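Local coordinates for glycerol kinase, putative (Plasmodium falciparum, PDB 2W40), which probably phosphorylates glycerol with ATP to give sn-glycerol 3-phosphate, as a member of the FGGY kinase family within the sugar kinase/Hsp70/actin superfamily, at residues Ala257-Gly262 with Ile293-Asn298; Glu263-Tyr268 with Phe273-Thr278. All blocks are in the same frame, centred on the assembly; numbering follows the deposited sequence.

In the fold
The four segments run along the chain in the order 257-262, 263-268, 273-278, 293-298, so the hairpin of contact 2 falls between the two halves of contact 1. Contact 2 joins neighbouring strands 264-268 and 272-279 within the mixed sheet of the C-terminal FGGY domain. Contact 1 packs the loop that leads from helix 248-255 into strand 264-268 against the end of strand 290-295, an outermost strand of the same sheet. Their centres lie about 11 Å apart. Asn277 connects them: its side chain bonds to Ile258 and Tyr295, and its backbone to Gly262. The incoming loop is thereby fixed to the sheet beside the hairpin, whose turn contains the ADP-binding residue Thr270.

Contact 1: residues Ala257-Gly262 with Ile293-Asn298; sequences AIFDEG and ICYKFN. With EDO (1,2-ethanediol), chain B.
Lys296 NZ hydrogen-bonds to both oxygens of a 1,2-ethanediol molecule, O1 at 3.0 Å and O2 at 3.1 Å, and weakly to Asp299 O. The side chain, CG anti to the backbone N and the rest extended, carries its ammonium group to this diol, which probably comes from the crystallisation liquor and is also bound by Asp299 OD1. Just before Lys296, Cys294 and Tyr295 form a classic beta bulge opposite Lys304 in this actin-like kinase fold. The facing loop leaves helix 248-255 through a Schellman motif at Ala257 and bends in an inverse gamma turn at Ile258.

Two aromatic rings carry the packing between loop and strand. Phe259 turns its edge toward the face of Tyr295 in an offset edge-to-face stack, with centroids 5.8 Å apart and planes at 81°. Its CD1 is the atom that touches, 3.8 Å from Tyr295 CZ and 3.6 Å from Tyr295 OH. The tyrosine reaches across because its CG lies between the backbone N and the carbonyl carbon (chi1 49°), directing the ring at the loop. Tyr295 OH comes within 3.1 Å of Phe259 O, at too poor an angle for a hydrogen bond, and is bonded instead to Asn277 ND2. That amide nitrogen also bonds to Ile258 O, so one asparagine ties the loop carbonyl and the phenol together. Ile254 of helix 248-255 touches both Phe259 and Phe297, and between these two rings the contact is looser, Phe297 CZ lying 4.3 Å from Phe259 CE1.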
loop_
_atom_site.group_PDB
_atom_site.type_symbol
_atom_site.label_atom_id
_atom_site.label_comp_id
_atom_site.label_asym_id
_atom_site.label_seq_id
_atom_site.Cartn_x
_atom_site.Cartn_y
_atom_site.Cartn_z
ATOM N N ALA C 257 -38.232 -2.120 -0.129
ATOM C CA ALA C 257 -39.549 -1.405 -0.315
ATOM C C ALA C 257 -39.414 0.120 -0.398
ATOM O O ALA C 257 -40.223 0.820 0.183
ATOM C CB ALA C 257 -40.578 -1.733 0.817
ATOM N N ILE C 258 -38.388 0.612 -1.107
ATOM C CA ILE C 258 -38.216 2.034 -1.286
ATOM C C ILE C 258 -39.017 2.426 -2.548
ATOM O O ILE C 258 -38.561 2.733 -3.671
ATOM C CB ILE C 258 -36.759 2.494 -1.171
ATOM C CG1 ILE C 258 -36.046 2.023 -2.349
ATOM C CG2 ILE C 258 -36.049 2.120 0.271
ATOM C CD1 ILE C 258 -34.861 3.068 -2.719
ATOM N N PHE C 259 -40.328 2.438 -2.367
ATOM C CA PHE C 259 -41.276 2.663 -3.431
ATOM C C PHE C 259 -41.813 4.056 -3.511
ATOM O O PHE C 259 -42.506 4.375 -4.505
ATOM C CB PHE C 259 -42.500 1.706 -3.248
ATOM C CG PHE C 259 -42.167 0.244 -3.266
ATOM C CD1 PHE C 259 -41.460 -0.287 -4.328
ATOM C CD2 PHE C 259 -42.486 -0.602 -2.229
ATOM C CE1 PHE C 259 -41.224 -1.667 -4.378
ATOM C CE2 PHE C 259 -42.199 -1.953 -2.252
ATOM C CZ PHE C 259 -41.528 -2.473 -3.292
ATOM N N ASP C 260 -41.613 4.870 -2.461
ATOM C CA ASP C 260 -42.113 6.244 -2.491
ATOM C C ASP C 260 -41.036 7.214 -2.891
ATOM O O ASP C 260 -39.861 7.069 -2.534
ATOM C CB ASP C 260 -42.628 6.711 -1.131
ATOM C CG ASP C 260 -43.835 5.909 -0.607
ATOM O OD1 ASP C 260 -44.616 5.414 -1.413
ATOM O OD2 ASP C 260 -43.970 5.791 0.647
ATOM N N GLU C 261 -41.454 8.249 -3.604
ATOM C CA GLU C 261 -40.570 9.336 -3.931
ATOM C C GLU C 261 -39.818 9.842 -2.683
ATOM O O GLU C 261 -40.423 10.067 -1.573
ATOM C CB GLU C 261 -41.415 10.422 -4.598
ATOM C CG GLU C 261 -40.689 11.478 -5.240
ATOM C CD GLU C 261 -41.626 12.404 -5.954
ATOM O OE1 GLU C 261 -42.843 12.045 -6.274
ATOM O OE2 GLU C 261 -41.128 13.515 -6.226
ATOM N N GLY C 262 -38.493 9.995 -2.852
ATOM C CA GLY C 262 -37.587 10.415 -1.833
ATOM C C GLY C 262 -36.963 9.370 -0.923
ATOM O O GLY C 262 -36.069 9.686 -0.152
ATOM N N ILE C 293 -33.537 3.910 -14.321
ATOM C CA ILE C 293 -34.876 3.398 -14.111
ATOM C C ILE C 293 -34.853 2.656 -12.746
ATOM O O ILE C 293 -33.919 1.828 -12.524
ATOM C CB ILE C 293 -35.333 2.384 -15.156
ATOM C CG1 ILE C 293 -35.377 2.952 -16.574
ATOM C CG2 ILE C 293 -36.670 1.775 -14.708
ATOM C CD1 ILE C 293 -36.335 4.001 -16.762
ATOM N N CYS C 294 -35.740 2.986 -11.801
ATOM C CA CYS C 294 -35.854 2.207 -10.591
ATOM C C CYS C 294 -36.580 0.867 -10.823
ATOM O O CYS C 294 -36.043 -0.227 -10.504
ATOM C CB CYS C 294 -36.533 3.016 -9.508
ATOM S SG CYS C 294 -36.142 2.470 -7.818
ATOM N N TYR C 295 -37.774 0.915 -11.417
ATOM C CA TYR C 295 -38.516 -0.298 -11.789
ATOM C C TYR C 295 -39.688 0.134 -12.666
ATOM O O TYR C 295 -40.111 1.288 -12.628
ATOM C CB TYR C 295 -38.955 -1.076 -10.518
ATOM C CG TYR C 295 -39.640 -0.207 -9.458
ATOM C CD1 TYR C 295 -40.972 0.193 -9.607
ATOM C CD2 TYR C 295 -38.934 0.315 -8.401
ATOM C CE1 TYR C 295 -41.526 1.058 -8.688
ATOM C CE2 TYR C 295 -39.540 1.155 -7.476
ATOM C CZ TYR C 295 -40.832 1.503 -7.623
ATOM O OH TYR C 295 -41.458 2.393 -6.677
ATOM N N LYS C 296 -40.252 -0.823 -13.383
ATOM C CA LYS C 296 -41.501 -0.716 -14.131
ATOM C C LYS C 296 -42.022 -2.114 -14.092
ATOM O O LYS C 296 -41.627 -2.928 -14.843
ATOM C CB LYS C 296 -41.278 -0.254 -15.594
ATOM C CG LYS C 296 -42.544 -0.143 -16.444
ATOM C CD LYS C 296 -42.265 0.250 -17.847
ATOM C CE LYS C 296 -43.410 -0.093 -18.703
ATOM N NZ LYS C 296 -43.356 0.425 -20.096
ATOM N N PHE C 297 -42.983 -2.370 -13.211
ATOM C CA PHE C 297 -43.420 -3.742 -13.059
ATOM C C PHE C 297 -44.112 -4.300 -14.338
ATOM O O PHE C 297 -43.807 -5.417 -14.759
ATOM C CB PHE C 297 -44.397 -3.890 -11.802
ATOM C CG PHE C 297 -43.720 -3.887 -10.466
ATOM C CD1 PHE C 297 -42.562 -3.208 -10.220
ATOM C CD2 PHE C 297 -44.275 -4.553 -9.399
ATOM C CE1 PHE C 297 -41.971 -3.148 -8.988
ATOM C CE2 PHE C 297 -43.645 -4.535 -8.152
ATOM C CZ PHE C 297 -42.504 -3.793 -7.948
ATOM N N ASN C 298 -45.160 -3.596 -14.775
ATOM C CA ASN C 298 -46.031 -3.985 -15.867
ATOM C C ASN C 298 -45.951 -3.035 -17.054
ATOM O O ASN C 298 -45.587 -1.859 -16.927
ATOM C CB ASN C 298 -47.492 -4.045 -15.378
ATOM C CG ASN C 298 -47.692 -5.086 -14.271
ATOM O OD1 ASN C 298 -47.107 -6.205 -14.283
ATOM N ND2 ASN C 298 -48.509 -4.719 -13.293
HETATM C C1 EDO B . -40.931 -2.261 -20.867
HETATM O O1 EDO B . -40.827 -0.813 -21.062
HETATM C C2 EDO B . -41.946 -2.858 -21.834
HETATM O O2 EDO B . -43.215 -2.428 -21.337
#

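Contact 2: residues Glu263-Tyr268 with Phe273-Thr278; sequences EAKCTY and FLLINT
Phe273 pairs with Thr267 at the turn end of this antiparallel beta hairpin, near the ADP-binding residue Thr270. Phe273 N donates to Thr267 O at 3.0 Å, in the carbonyl plane, and Phe273 O accepts Thr267 N in return. The aromatic ring also makes a cation-pi contact with Arg85.

Leu274 forms a non-hydrogen-bonded pair with Cys266. Its CG, 4.3 Å from Cys266 CB, also rests 3.5 Å from Lys265 O, and on this side of the sheet both residues pack on Leu392 of helix 377-403.

Leu275 makes the next hydrogen-bonded pair: its O takes Lys265 N at 3.0 Å and its N gives to Lys265 O. Here the side chains lie side by side, pointing the same way, with Leu275 CD1 3.8 Å from Lys265 NZ.

Ile276 returns to the Leu392 side, opposite Ala264, with CB to CB at 4.1 Å. At Asn277 a nearly straight bond (172°) runs from N to Glu263 O over 2.8 Å, while its OD1 accepts from Gly279 N.

The distinctive chemistry is at Lys265. A bend at chi2 (94°) lays the chain over towards the neighbouring strand and forward towards Thr267, bringing buried NZ to Thr267 OG1 at 2.7 Å and to Phe273 O. Gln249 OE1 adds a weak bond. Lys265 NZ and Thr267 N approach Phe273 O from opposite faces of its plane, a double grip that probably polarises the carbonyl. With Thr267 OG1 bonded in turn to Asp414 OD2, the buried amine probably keeps its positive charge and braces the two strands near the turn.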
loop_
_atom_site.group_PDB
_atom_site.type_symbol
_atom_site.label_atom_id
_atom_site.label_comp_id
_atom_site.label_asym_id
_atom_site.label_seq_id
_atom_site.Cartn_x
_atom_site.Cartn_y
_atom_site.Cartn_z
ATOM N N GLU C 263 -37.473 8.174 -0.947
ATOM C CA GLU C 263 -36.896 7.124 -0.226
ATOM C C GLU C 263 -35.618 6.666 -0.935
ATOM O O GLU C 263 -35.584 6.594 -2.211
ATOM C CB GLU C 263 -37.805 5.942 -0.087
ATOM C CG GLU C 263 -39.106 6.154 0.772
ATOM C CD GLU C 263 -39.765 4.837 1.076
ATOM O OE1 GLU C 263 -40.505 4.313 0.211
ATOM O OE2 GLU C 263 -39.437 4.251 2.176
ATOM N N ALA C 264 -34.658 6.302 -0.095
ATOM C CA ALA C 264 -33.268 5.951 -0.520
ATOM C C ALA C 264 -32.712 4.733 0.169
ATOM O O ALA C 264 -32.950 4.526 1.354
ATOM C CB ALA C 264 -32.337 7.047 -0.317
ATOM N N LYS C 265 -31.936 3.933 -0.575
ATOM C CA LYS C 265 -31.221 2.787 0.010
ATOM C C LYS C 265 -29.766 2.838 -0.443
ATOM O O LYS C 265 -29.423 3.419 -1.464
ATOM C CB LYS C 265 -31.851 1.499 -0.346
ATOM C CG LYS C 265 -31.749 1.131 -1.876
ATOM C CD LYS C 265 -30.490 0.233 -2.140
ATOM C CE LYS C 265 -30.264 -0.047 -3.617
ATOM N NZ LYS C 265 -28.880 -0.452 -3.827
ATOM N N CYS C 266 -28.949 2.128 0.282
ATOM C CA CYS C 266 -27.549 1.926 -0.048
ATOM C C CYS C 266 -27.179 0.475 0.198
ATOM O O CYS C 266 -27.395 -0.040 1.291
ATOM C CB CYS C 266 -26.698 2.869 0.748
ATOM S SG CYS C 266 -24.974 2.781 0.277
ATOM N N THR C 267 -26.690 -0.215 -0.848
ATOM C CA THR C 267 -26.233 -1.556 -0.779
ATOM C C THR C 267 -24.719 -1.596 -0.764
ATOM O O THR C 267 -24.082 -0.971 -1.619
ATOM C CB THR C 267 -26.779 -2.404 -1.998
ATOM O OG1 THR C 267 -28.250 -2.394 -2.040
ATOM C CG2 THR C 267 -26.290 -3.828 -1.929
ATOM N N TYR C 268 -24.175 -2.373 0.183
ATOM C CA TYR C 268 -22.783 -2.600 0.343
ATOM C C TYR C 268 -22.505 -4.033 -0.128
ATOM O O TYR C 268 -22.945 -5.033 0.472
ATOM C CB TYR C 268 -22.338 -2.467 1.824
ATOM C CG TYR C 268 -22.510 -1.065 2.389
ATOM C CD1 TYR C 268 -21.448 -0.238 2.581
ATOM C CD2 TYR C 268 -23.713 -0.621 2.870
ATOM C CE1 TYR C 268 -21.576 0.996 3.116
ATOM C CE2 TYR C 268 -23.841 0.711 3.407
ATOM C CZ TYR C 268 -22.789 1.471 3.561
ATOM O OH TYR C 268 -22.976 2.732 4.164
ATOM N N PHE C 273 -23.718 1.013 -3.816
ATOM C CA PHE C 273 -24.667 1.680 -4.724
ATOM C C PHE C 273 -25.829 2.309 -3.938
ATOM O O PHE C 273 -26.594 1.604 -3.318
ATOM C CB PHE C 273 -25.187 0.714 -5.760
ATOM C CG PHE C 273 -24.052 0.047 -6.516
ATOM C CD1 PHE C 273 -23.497 0.678 -7.628
ATOM C CD2 PHE C 273 -23.466 -1.091 -6.083
ATOM C CE1 PHE C 273 -22.394 0.146 -8.256
ATOM C CE2 PHE C 273 -22.428 -1.639 -6.805
ATOM C CZ PHE C 273 -21.885 -0.959 -7.837
ATOM N N LEU C 274 -25.940 3.638 -4.017
ATOM C CA LEU C 274 -27.026 4.379 -3.372
ATOM C C LEU C 274 -28.004 4.753 -4.472
ATOM O O LEU C 274 -27.613 5.418 -5.449
ATOM C CB LEU C 274 -26.466 5.606 -2.677
ATOM C CG LEU C 274 -27.455 6.302 -1.666
ATOM C CD1 LEU C 274 -26.710 7.165 -0.687
ATOM C CD2 LEU C 274 -28.376 7.131 -2.476
ATOM N N LEU C 275 -29.285 4.373 -4.298
ATOM C CA LEU C 275 -30.322 4.837 -5.170
ATOM C C LEU C 275 -31.396 5.569 -4.389
ATOM O O LEU C 275 -31.838 5.102 -3.308
ATOM C CB LEU C 275 -30.967 3.714 -5.962
ATOM C CG LEU C 275 -30.096 3.148 -7.124
ATOM C CD1 LEU C 275 -29.050 2.131 -6.637
ATOM C CD2 LEU C 275 -30.996 2.504 -8.220
ATOM N N ILE C 276 -31.837 6.668 -4.959
ATOM C CA ILE C 276 -33.025 7.365 -4.426
ATOM C C ILE C 276 -34.147 7.334 -5.432
ATOM O O ILE C 276 -33.934 7.692 -6.585
ATOM C CB ILE C 276 -32.677 8.839 -3.991
ATOM C CG1 ILE C 276 -33.902 9.484 -3.274
ATOM C CG2 ILE C 276 -32.091 9.693 -5.137
ATOM C CD1 ILE C 276 -33.570 10.747 -2.378
ATOM N N ASN C 277 -35.372 7.016 -4.985
ATOM C CA ASN C 277 -36.524 6.997 -5.822
ATOM C C ASN C 277 -37.013 8.426 -6.096
ATOM O O ASN C 277 -37.244 9.182 -5.188
ATOM C CB ASN C 277 -37.571 6.116 -5.132
ATOM C CG ASN C 277 -38.814 5.793 -5.964
ATOM O OD1 ASN C 277 -39.365 6.639 -6.652
ATOM N ND2 ASN C 277 -39.333 4.569 -5.760
ATOM N N THR C 278 -37.106 8.793 -7.370
ATOM C CA THR C 278 -37.521 10.144 -7.777
ATOM C C THR C 278 -38.961 10.120 -8.300
ATOM O O THR C 278 -39.429 11.077 -8.935
ATOM C CB THR C 278 -36.530 10.797 -8.800
ATOM O OG1 THR C 278 -36.581 10.047 -10.010
ATOM C CG2 THR C 278 -35.056 10.911 -8.296
#